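Local coordinates for protein 5-oxoprolinase subunit A (Thermus thermophilus, PDB 2DFA) that probably catalyses, as one component of a three-protein complex, the cleavage of 5-oxoproline to L-glutamate coupled to ATP hydrolysis, at residues K2-A7 and L27-N32; R73-L78 and Y115-R120; V160-F165 and R216-C221. All blocks are in the same frame, centred on the assembly; numbering follows the deposited sequence.

Contact 1. Residues K2-A7 and L27-N32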
loop_
_atom_site.group_PDB
_atom_site.type_symbol
_atom_site.label_atom_id
_atom_site.label_comp_id
_atom_site.label_asym_id
_atom_site.label_seq_id
_atom_site.Cartn_x
_atom_site.Cartn_y
_atom_site.Cartn_z
ATOM N N LYS A 2 28.601 -26.996 -17.779
ATOM C CA LYS A 2 28.213 -25.706 -17.212
ATOM C C LYS A 2 26.866 -25.730 -16.495
ATOM O O LYS A 2 26.022 -26.589 -16.744
ATOM C CB LYS A 2 28.181 -24.644 -18.315
ATOM C CG LYS A 2 26.989 -24.745 -19.250
ATOM C CD LYS A 2 27.149 -23.814 -20.443
ATOM C CE LYS A 2 25.841 -23.646 -21.208
ATOM N NZ LYS A 2 24.849 -22.824 -20.447
ATOM N N VAL A 3 26.675 -24.774 -15.595
ATOM C CA VAL A 3 25.431 -24.674 -14.847
ATOM C C VAL A 3 25.229 -23.240 -14.387
ATOM O O VAL A 3 26.190 -22.489 -14.203
ATOM C CB VAL A 3 25.439 -25.607 -13.608
ATOM C CG1 VAL A 3 26.454 -25.126 -12.596
ATOM C CG2 VAL A 3 24.045 -25.665 -12.981
ATOM N N ASP A 4 23.973 -22.858 -14.206
ATOM C CA ASP A 4 23.664 -21.517 -13.754
ATOM C C ASP A 4 23.373 -21.523 -12.257
ATOM O O ASP A 4 22.733 -22.438 -11.740
ATOM C CB ASP A 4 22.457 -20.966 -14.526
ATOM C CG ASP A 4 21.964 -19.638 -13.972
ATOM O OD1 ASP A 4 21.174 -19.648 -13.001
ATOM O OD2 ASP A 4 22.375 -18.586 -14.499
ATOM N N LEU A 5 23.878 -20.510 -11.568
ATOM C CA LEU A 5 23.655 -20.350 -10.140
ATOM C C LEU A 5 22.767 -19.122 -10.006
ATOM O O LEU A 5 23.153 -18.031 -10.426
ATOM C CB LEU A 5 24.981 -20.111 -9.413
ATOM C CG LEU A 5 25.561 -21.275 -8.602
ATOM C CD1 LEU A 5 24.725 -21.486 -7.349
ATOM C CD2 LEU A 5 25.593 -22.533 -9.450
ATOM N N ASN A 6 21.577 -19.293 -9.432
ATOM C CA ASN A 6 20.668 -18.166 -9.281
ATOM C C ASN A 6 20.294 -17.895 -7.829
ATOM O O ASN A 6 20.286 -18.796 -6.988
ATOM C CB ASN A 6 19.398 -18.391 -10.115
ATOM C CG ASN A 6 18.345 -19.207 -9.383
ATOM O OD1 ASN A 6 17.648 -18.697 -8.502
ATOM N ND2 ASN A 6 18.227 -20.481 -9.742
ATOM N N ALA A 7 20.003 -16.635 -7.538
ATOM C CA ALA A 7 19.613 -16.233 -6.195
ATOM C C ALA A 7 18.648 -15.060 -6.301
ATOM O O ALA A 7 18.695 -14.286 -7.263
ATOM C CB ALA A 7 20.838 -15.828 -5.391
ATOM N N LEU A 27 28.859 -13.925 -6.756
ATOM C CA LEU A 27 28.905 -15.383 -6.712
ATOM C C LEU A 27 27.948 -16.095 -7.670
ATOM O O LEU A 27 28.191 -17.240 -8.058
ATOM C CB LEU A 27 28.610 -15.859 -5.289
ATOM C CG LEU A 27 29.418 -15.230 -4.152
ATOM C CD1 LEU A 27 28.855 -15.691 -2.817
ATOM C CD2 LEU A 27 30.886 -15.609 -4.287
ATOM N N VAL A 28 26.859 -15.433 -8.050
ATOM C CA VAL A 28 25.874 -16.063 -8.928
ATOM C C VAL A 28 25.967 -15.621 -10.378
ATOM O O VAL A 28 26.588 -14.603 -10.683
ATOM C CB VAL A 28 24.438 -15.787 -8.418
ATOM C CG1 VAL A 28 24.295 -16.275 -6.985
ATOM C CG2 VAL A 28 24.133 -14.304 -8.493
ATOM N N SER A 29 25.355 -16.388 -11.275
ATOM C CA SER A 29 25.360 -16.029 -12.686
ATOM C C SER A 29 24.032 -15.392 -13.094
ATOM O O SER A 29 23.970 -14.691 -14.094
ATOM C CB SER A 29 25.665 -17.249 -13.571
ATOM O OG SER A 29 24.764 -18.316 -13.335
ATOM N N SER A 30 22.974 -15.635 -12.320
ATOM C CA SER A 30 21.665 -15.045 -12.611
ATOM C C SER A 30 20.993 -14.630 -11.305
ATOM O O SER A 30 21.246 -15.215 -10.253
ATOM C CB SER A 30 20.751 -16.026 -13.369
ATOM O OG SER A 30 21.191 -16.256 -14.698
ATOM N N ALA A 31 20.148 -13.608 -11.376
ATOM C CA ALA A 31 19.442 -13.129 -10.192
ATOM C C ALA A 31 17.963 -12.952 -10.523
ATOM O O ALA A 31 17.607 -12.628 -11.657
ATOM C CB ALA A 31 20.035 -11.810 -9.731
ATOM N N ASN A 32 17.111 -13.185 -9.531
ATOM C CA ASN A 32 15.670 -13.039 -9.697
ATOM C C ASN A 32 15.318 -11.782 -8.910
ATOM O O ASN A 32 15.335 -11.789 -7.682
ATOM C CB ASN A 32 14.949 -14.251 -9.105
ATOM C CG ASN A 32 15.672 -15.559 -9.389
ATOM O OD1 ASN A 32 15.891 -15.928 -10.546
ATOM N ND2 ASN A 32 16.053 -16.264 -8.331
#

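Contact 2. Residues R73-L78 and Y115-R120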
loop_
_atom_site.group_PDB
_atom_site.type_symbol
_atom_site.label_atom_id
_atom_site.label_comp_id
_atom_site.label_asym_id
_atom_site.label_seq_id
_atom_site.Cartn_x
_atom_site.Cartn_y
_atom_site.Cartn_z
ATOM N N ARG A 73 4.781 -14.310 0.877
ATOM C CA ARG A 73 4.963 -15.677 1.363
ATOM C C ARG A 73 3.649 -16.320 1.789
ATOM O O ARG A 73 3.634 -17.454 2.272
ATOM C CB ARG A 73 5.915 -15.681 2.558
ATOM C CG ARG A 73 7.287 -15.093 2.280
ATOM C CD ARG A 73 8.146 -16.046 1.476
ATOM N NE ARG A 73 9.555 -15.659 1.505
ATOM C CZ ARG A 73 10.533 -16.356 0.935
ATOM N NH1 ARG A 73 10.256 -17.482 0.286
ATOM N NH2 ARG A 73 11.787 -15.927 1.010
ATOM N N ARG A 74 2.546 -15.601 1.613
ATOM C CA ARG A 74 1.247 -16.118 2.016
ATOM C C ARG A 74 0.319 -16.408 0.843
ATOM O O ARG A 74 0.155 -15.584 -0.052
ATOM C CB ARG A 74 0.582 -15.127 2.982
ATOM C CG ARG A 74 1.456 -14.818 4.197
ATOM C CD ARG A 74 0.777 -13.903 5.210
ATOM N NE ARG A 74 0.521 -12.560 4.692
ATOM C CZ ARG A 74 0.055 -11.563 5.437
ATOM N NH1 ARG A 74 -0.195 -11.770 6.726
ATOM N NH2 ARG A 74 -0.171 -10.368 4.901
ATOM N N GLU A 75 -0.275 -17.596 0.854
ATOM C CA GLU A 75 -1.210 -18.007 -0.188
ATOM C C GLU A 75 -2.340 -16.982 -0.292
ATOM O O GLU A 75 -2.874 -16.541 0.727
ATOM C CB GLU A 75 -1.781 -19.388 0.157
ATOM C CG GLU A 75 -3.110 -19.752 -0.518
ATOM C CD GLU A 75 -3.020 -19.851 -2.033
ATOM O OE1 GLU A 75 -1.898 -19.767 -2.579
ATOM O OE2 GLU A 75 -4.083 -20.021 -2.675
ATOM N N MET A 76 -2.682 -16.600 -1.521
ATOM C CA MET A 76 -3.758 -15.641 -1.785
ATOM C C MET A 76 -4.655 -16.197 -2.887
ATOM O O MET A 76 -4.171 -16.654 -3.924
ATOM C CB MET A 76 -3.203 -14.281 -2.233
ATOM C CG MET A 76 -2.508 -13.478 -1.148
ATOM S SD MET A 76 -2.092 -11.813 -1.675
ATOM C CE MET A 76 -3.735 -11.022 -1.681
ATOM N N ALA A 77 -5.963 -16.143 -2.668
ATOM C CA ALA A 77 -6.918 -16.663 -3.642
ATOM C C ALA A 77 -7.107 -15.775 -4.873
ATOM O O ALA A 77 -8.205 -15.278 -5.120
ATOM C CB ALA A 77 -8.262 -16.905 -2.962
ATOM N N LEU A 78 -6.040 -15.575 -5.648
ATOM C CA LEU A 78 -6.134 -14.765 -6.859
ATOM C C LEU A 78 -6.753 -15.584 -7.989
ATOM O O LEU A 78 -6.464 -16.771 -8.132
ATOM C CB LEU A 78 -4.748 -14.286 -7.316
ATOM C CG LEU A 78 -4.268 -12.878 -6.952
ATOM C CD1 LEU A 78 -4.171 -12.729 -5.438
ATOM C CD2 LEU A 78 -2.902 -12.635 -7.597
ATOM N N TYR A 115 4.824 -19.028 -6.397
ATOM C CA TYR A 115 5.592 -20.145 -6.943
ATOM C C TYR A 115 4.934 -21.448 -6.481
ATOM O O TYR A 115 4.633 -22.329 -7.287
ATOM C CB TYR A 115 7.037 -20.067 -6.430
ATOM C CG TYR A 115 8.007 -21.034 -7.076
ATOM C CD1 TYR A 115 8.396 -20.880 -8.408
ATOM C CD2 TYR A 115 8.555 -22.092 -6.348
ATOM C CE1 TYR A 115 9.312 -21.755 -9.000
ATOM C CE2 TYR A 115 9.471 -22.974 -6.931
ATOM C CZ TYR A 115 9.844 -22.797 -8.255
ATOM O OH TYR A 115 10.757 -23.657 -8.829
ATOM N N LEU A 116 4.698 -21.555 -5.176
ATOM C CA LEU A 116 4.078 -22.747 -4.609
ATOM C C LEU A 116 2.666 -22.985 -5.152
ATOM O O LEU A 116 2.295 -24.123 -5.433
ATOM C CB LEU A 116 4.043 -22.650 -3.078
ATOM C CG LEU A 116 5.410 -22.602 -2.384
ATOM C CD1 LEU A 116 5.223 -22.525 -0.870
ATOM C CD2 LEU A 116 6.218 -23.839 -2.759
ATOM N N LYS A 117 1.879 -21.921 -5.298
ATOM C CA LYS A 117 0.520 -22.068 -5.816
ATOM C C LYS A 117 0.601 -22.603 -7.245
ATOM O O LYS A 117 -0.199 -23.450 -7.653
ATOM C CB LYS A 117 -0.212 -20.719 -5.800
ATOM C CG LYS A 117 -1.702 -20.806 -6.129
ATOM C CD LYS A 117 -2.335 -19.419 -6.116
ATOM C CE LYS A 117 -3.838 -19.463 -6.390
ATOM N NZ LYS A 117 -4.581 -20.239 -5.362
ATOM N N ALA A 118 1.581 -22.110 -7.996
ATOM C CA ALA A 118 1.790 -22.541 -9.377
ATOM C C ALA A 118 2.158 -24.024 -9.460
ATOM O O ALA A 118 1.703 -24.735 -10.356
ATOM C CB ALA A 118 2.888 -21.709 -10.017
ATOM N N CYS A 119 2.978 -24.487 -8.524
ATOM C CA CYS A 119 3.408 -25.882 -8.523
ATOM C C CYS A 119 2.293 -26.892 -8.276
ATOM O O CYS A 119 2.445 -28.072 -8.598
ATOM C CB CYS A 119 4.528 -26.088 -7.499
ATOM S SG CYS A 119 6.101 -25.309 -7.958
ATOM N N ARG A 120 1.173 -26.442 -7.716
ATOM C CA ARG A 120 0.061 -27.350 -7.443
ATOM C C ARG A 120 -1.270 -26.928 -8.064
ATOM O O ARG A 120 -2.254 -27.666 -7.981
ATOM C CB ARG A 120 -0.117 -27.521 -5.932
ATOM C CG ARG A 120 -0.337 -26.224 -5.176
ATOM C CD ARG A 120 -0.413 -26.464 -3.673
ATOM N NE ARG A 120 -0.322 -25.219 -2.913
ATOM C CZ ARG A 120 -1.258 -24.273 -2.892
ATOM N NH1 ARG A 120 -2.380 -24.418 -3.589
ATOM N NH2 ARG A 120 -1.064 -23.169 -2.180
HETATM O O HOH W 1 -7.578 -19.204 -6.030
#

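Contact 3. Residues V160-F165 and R216-C221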
loop_
_atom_site.group_PDB
_atom_site.type_symbol
_atom_site.label_atom_id
_atom_site.label_comp_id
_atom_site.label_asym_id
_atom_site.label_seq_id
_atom_site.Cartn_x
_atom_site.Cartn_y
_atom_site.Cartn_z
ATOM N N VAL A 160 11.377 -23.928 -21.113
ATOM C CA VAL A 160 11.428 -24.119 -19.668
ATOM C C VAL A 160 12.837 -24.413 -19.170
ATOM O O VAL A 160 13.616 -25.082 -19.842
ATOM C CB VAL A 160 10.484 -25.262 -19.227
ATOM C CG1 VAL A 160 9.057 -24.946 -19.647
ATOM C CG2 VAL A 160 10.945 -26.580 -19.826
ATOM N N VAL A 161 13.152 -23.892 -17.989
ATOM C CA VAL A 161 14.456 -24.080 -17.361
ATOM C C VAL A 161 14.243 -24.809 -16.038
ATOM O O VAL A 161 13.509 -24.329 -15.173
ATOM C CB VAL A 161 15.141 -22.720 -17.081
ATOM C CG1 VAL A 161 16.485 -22.942 -16.420
ATOM C CG2 VAL A 161 15.307 -21.943 -18.376
ATOM N N LEU A 162 14.887 -25.965 -15.882
ATOM C CA LEU A 162 14.742 -26.767 -14.671
ATOM C C LEU A 162 15.634 -26.344 -13.516
ATOM O O LEU A 162 16.857 -26.276 -13.639
ATOM C CB LEU A 162 14.979 -28.244 -14.996
ATOM C CG LEU A 162 14.060 -28.799 -16.088
ATOM C CD1 LEU A 162 14.289 -30.299 -16.237
ATOM C CD2 LEU A 162 12.602 -28.519 -15.727
ATOM N N GLU A 163 15.002 -26.079 -12.378
ATOM C CA GLU A 163 15.701 -25.640 -11.181
ATOM C C GLU A 163 15.872 -26.749 -10.149
ATOM O O GLU A 163 14.987 -27.585 -9.962
ATOM C CB GLU A 163 14.943 -24.463 -10.562
ATOM C CG GLU A 163 15.488 -23.972 -9.245
ATOM C CD GLU A 163 14.837 -22.669 -8.810
ATOM O OE1 GLU A 163 13.590 -22.612 -8.742
ATOM O OE2 GLU A 163 15.580 -21.704 -8.536
ATOM N N ALA A 164 17.026 -26.752 -9.491
ATOM C CA ALA A 164 17.335 -27.732 -8.454
ATOM C C ALA A 164 17.779 -26.947 -7.228
ATOM O O ALA A 164 18.279 -25.823 -7.350
ATOM C CB ALA A 164 18.450 -28.676 -8.922
ATOM N N PHE A 165 17.607 -27.537 -6.050
ATOM C CA PHE A 165 17.961 -26.862 -4.809
ATOM C C PHE A 165 18.975 -27.618 -3.964
ATOM O O PHE A 165 18.613 -28.505 -3.196
ATOM C CB PHE A 165 16.699 -26.619 -3.976
ATOM C CG PHE A 165 15.609 -25.909 -4.724
ATOM C CD1 PHE A 165 14.846 -26.584 -5.673
ATOM C CD2 PHE A 165 15.358 -24.559 -4.497
ATOM C CE1 PHE A 165 13.849 -25.922 -6.385
ATOM C CE2 PHE A 165 14.364 -23.890 -5.205
ATOM C CZ PHE A 165 13.607 -24.575 -6.152
ATOM N N ARG A 216 17.762 -32.985 -12.945
ATOM C CA ARG A 216 18.479 -32.287 -14.000
ATOM C C ARG A 216 18.466 -30.822 -13.599
ATOM O O ARG A 216 17.415 -30.185 -13.552
ATOM C CB ARG A 216 17.788 -32.493 -15.352
ATOM C CG ARG A 216 18.743 -32.415 -16.541
ATOM C CD ARG A 216 18.666 -31.081 -17.263
ATOM N NE ARG A 216 17.419 -30.948 -18.014
ATOM C CZ ARG A 216 17.050 -31.763 -19.000
ATOM N NH1 ARG A 216 17.831 -32.773 -19.361
ATOM N NH2 ARG A 216 15.898 -31.566 -19.627
ATOM N N ALA A 217 19.645 -30.300 -13.289
ATOM C CA ALA A 217 19.770 -28.922 -12.852
ATOM C C ALA A 217 20.290 -27.956 -13.909
ATOM O O ALA A 217 21.498 -27.859 -14.127
ATOM C CB ALA A 217 20.664 -28.866 -11.623
ATOM N N ASP A 218 19.381 -27.244 -14.570
ATOM C CA ASP A 218 19.794 -26.254 -15.557
ATOM C C ASP A 218 20.292 -25.081 -14.723
ATOM O O ASP A 218 21.222 -24.367 -15.101
ATOM C CB ASP A 218 18.616 -25.812 -16.432
ATOM C CG ASP A 218 18.109 -26.922 -17.337
ATOM O OD1 ASP A 218 18.941 -27.718 -17.826
ATOM O OD2 ASP A 218 16.884 -26.990 -17.577
ATOM N N THR A 219 19.666 -24.902 -13.564
ATOM C CA THR A 219 20.044 -23.833 -12.655
ATOM C C THR A 219 19.919 -24.313 -11.211
ATOM O O THR A 219 19.065 -25.140 -10.894
ATOM C CB THR A 219 19.156 -22.571 -12.868
ATOM O OG1 THR A 219 19.603 -21.518 -12.004
ATOM C CG2 THR A 219 17.699 -22.885 -12.569
ATOM N N LEU A 220 20.789 -23.802 -10.351
ATOM C CA LEU A 220 20.794 -24.151 -8.935
ATOM C C LEU A 220 20.385 -22.929 -8.117
ATOM O O LEU A 220 21.019 -21.878 -8.210
ATOM C CB LEU A 220 22.193 -24.593 -8.503
ATOM C CG LEU A 220 22.783 -25.843 -9.167
ATOM C CD1 LEU A 220 24.223 -26.032 -8.701
ATOM C CD2 LEU A 220 21.940 -27.056 -8.815
ATOM N N CYS A 221 19.339 -23.070 -7.308
ATOM C CA CYS A 221 18.866 -21.960 -6.486
ATOM C C CYS A 221 19.602 -21.853 -5.159
ATOM O O CYS A 221 19.822 -22.852 -4.479
ATOM C CB CYS A 221 17.368 -22.097 -6.209
ATOM S SG CYS A 221 16.698 -20.805 -5.117
#

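Contact 1. Residues K2-A7 and L27-N32
Leu5 and Ala7 of strand 2-9 bond to Ser29, Ser30 and Asn32, pairing two neighbouring strands of the curled parallel sheet with Asn6 beside Ser30 and Ala7 beside Ala31. The carbonyl oxygen Leu5 O takes two successive amides, Ser29 N at 2.9 Å and Ser30 N at 3.1 Å. Farther on, Asn32 N reaches Ala7 O at 3.0 Å, whereas the bond from Ala7 N to Ser30 O is weak.

Hydroxyls meet a carboxylate at Asp4. Ser29 OG comes down on Asp4 OD2 from above the carboxylate plane, 2.7 Å away. Ser29 OG sits between the backbone N and carbonyl carbon of Ser29 (chi1 56°), and there also accepts Leu5 N at 3.0 Å. Ser30 OG approaches Asp4 OD2 on the syn side, but Ser30 has a second conformer and this bond is less certain. Asp4 OD1 is bonded to Thr219.

Two amides meet next. Asn32 ND2 gives an almost straight bond (172°) to Asn6 OD1, at 2.9 Å, with the amide planes 62° apart. Asn6 also bonds Thr219, Glu163 and Lys109, and Asn32 bonds His107 and Asp8.

Apolar contact is small: Ala7 CB rests on Val28 CG1, 3.8 Å away.

Buried polar groups are thus paired across strands, and the donors from Ser29 and Thr219 would probably favour a charged carboxylate at Asp4.

Contact 2. Residues R73-L78 and Y115-R120
Glu75 and Lys117 mark the nearest approach of the two backbones, their CA atoms 7.2 Å apart, where the irregular loop leading to helix 80-100 passes helix 112-120. The link is a salt-bridge network in which one carboxylate, that of Glu75, faces two cations, Lys117 and Arg120, of residues 115-120.

Lys117 carries most of it. Its CG stands anti to the backbone N (chi1 -171°), and the chain runs out extended until it bends at the last torsion (chi4 62°), which brings NZ to Glu75 OE2 at 2.7 Å. The ammonium uses the syn lone pair of that oxygen, on the side of OE1. The two side chains cross at about a right angle, with the Lys117 methylenes running past the other oxygen: Glu75 OE1 is 3.6 Å from Lys117 CD.

Arg120, three residues on, supplies the second charge. Its NH2 lies 3.5 Å from Glu75 OE1, a longer salt bridge in which the guanidinium and carboxylate planes are 64° apart. One guanidinium face is laid over the backbone at Lys117, with Lys117 CA 4.0 Å above its centre. Shared between two cations, the carboxylate is likely to stay ionised.

The loop itself is also held across a subunit interface, where the backbones of Glu75 and Ala77 bond to the second subunit and Arg74 pairs with Glu82 of that subunit as well as with Asp67 of its own chain. Ala77 is the centre of an inverse gamma turn, closed by Leu78 N to Met76 O at 2.8 Å. Past this turn a water accepts from Lys117 NZ at 3.2 Å and donates weakly to Leu78 O.

Contact 3. Residues V160-F165 and R216-C221
Strands 160-164 and 219-222 are parallel neighbours in the curled sheet of the LamB/YcsF fold, matched Glu163 with Thr219 and Ala164 with Leu220. At the entry to the pair Leu162 O accepts both Asp218 N at 2.9 Å and Thr219 N at 3.1 Å. The pairing continues with Ala164 N to Thr219 O and Cys221 N to Ala164 O, each 3.0 Å and each nearly along the C=O axis.

Asp218 adds a side-chain bond. With its CG beside its own backbone N (chi1 -68°), OD2 receives Leu162 N at 2.8 Å on the anti side of the carboxylate, while OD1 pairs with Arg216 NE at 3.6 Å. An alanine here would probably leave Leu162 N without this acceptor and the Arg216 guanidinium without this counter-charge, freer to turn.

Beside Leu220, Ala164 CB presses on Ala217 CB of the incoming loop at 3.5 Å, tighter than usual, and also meets Leu220 CD2; Met199 of helix 189-201 covers this side. On the other face the end of the Glu163 side chain lies beside Cys221, and its OE2 is salt-bridged to Lys109. Cys221 CB touches Phe165 CD2 at 3.6 Å, and its sulfur makes an oblique sulfur-aromatic contact with that ring.

A curled parallel sheet with helix 189-201 against its Ala164 and Leu220 face and polar Glu163 and Thr219 on the other is consistent with a distorted beta/alpha barrel, as in related families.

In the fold
Contacts 1 and 3 belong to one sheet, their centres 10 Å apart, because strand 2-9 lies between strands 30-34 and 219-222. Asp4 O probably accepts Leu220 N at 2.8 Å. Asp4 OD1 and Thr219 OG1 are 2.6 Å apart. Lys109 is a partner common to both contacts. Contact 2 is peripheral, centred about 24 Å from contact 1 and 20 Å from contact 3, yet its helix reaches the sheet where Tyr115 OH approaches Glu163 OE1 at 3.0 Å. Asp8, His62 and His111 face a common point that could be an empty metal site; Asn32 of contact 1 touches this cluster and Cys221 of contact 3 lies near it.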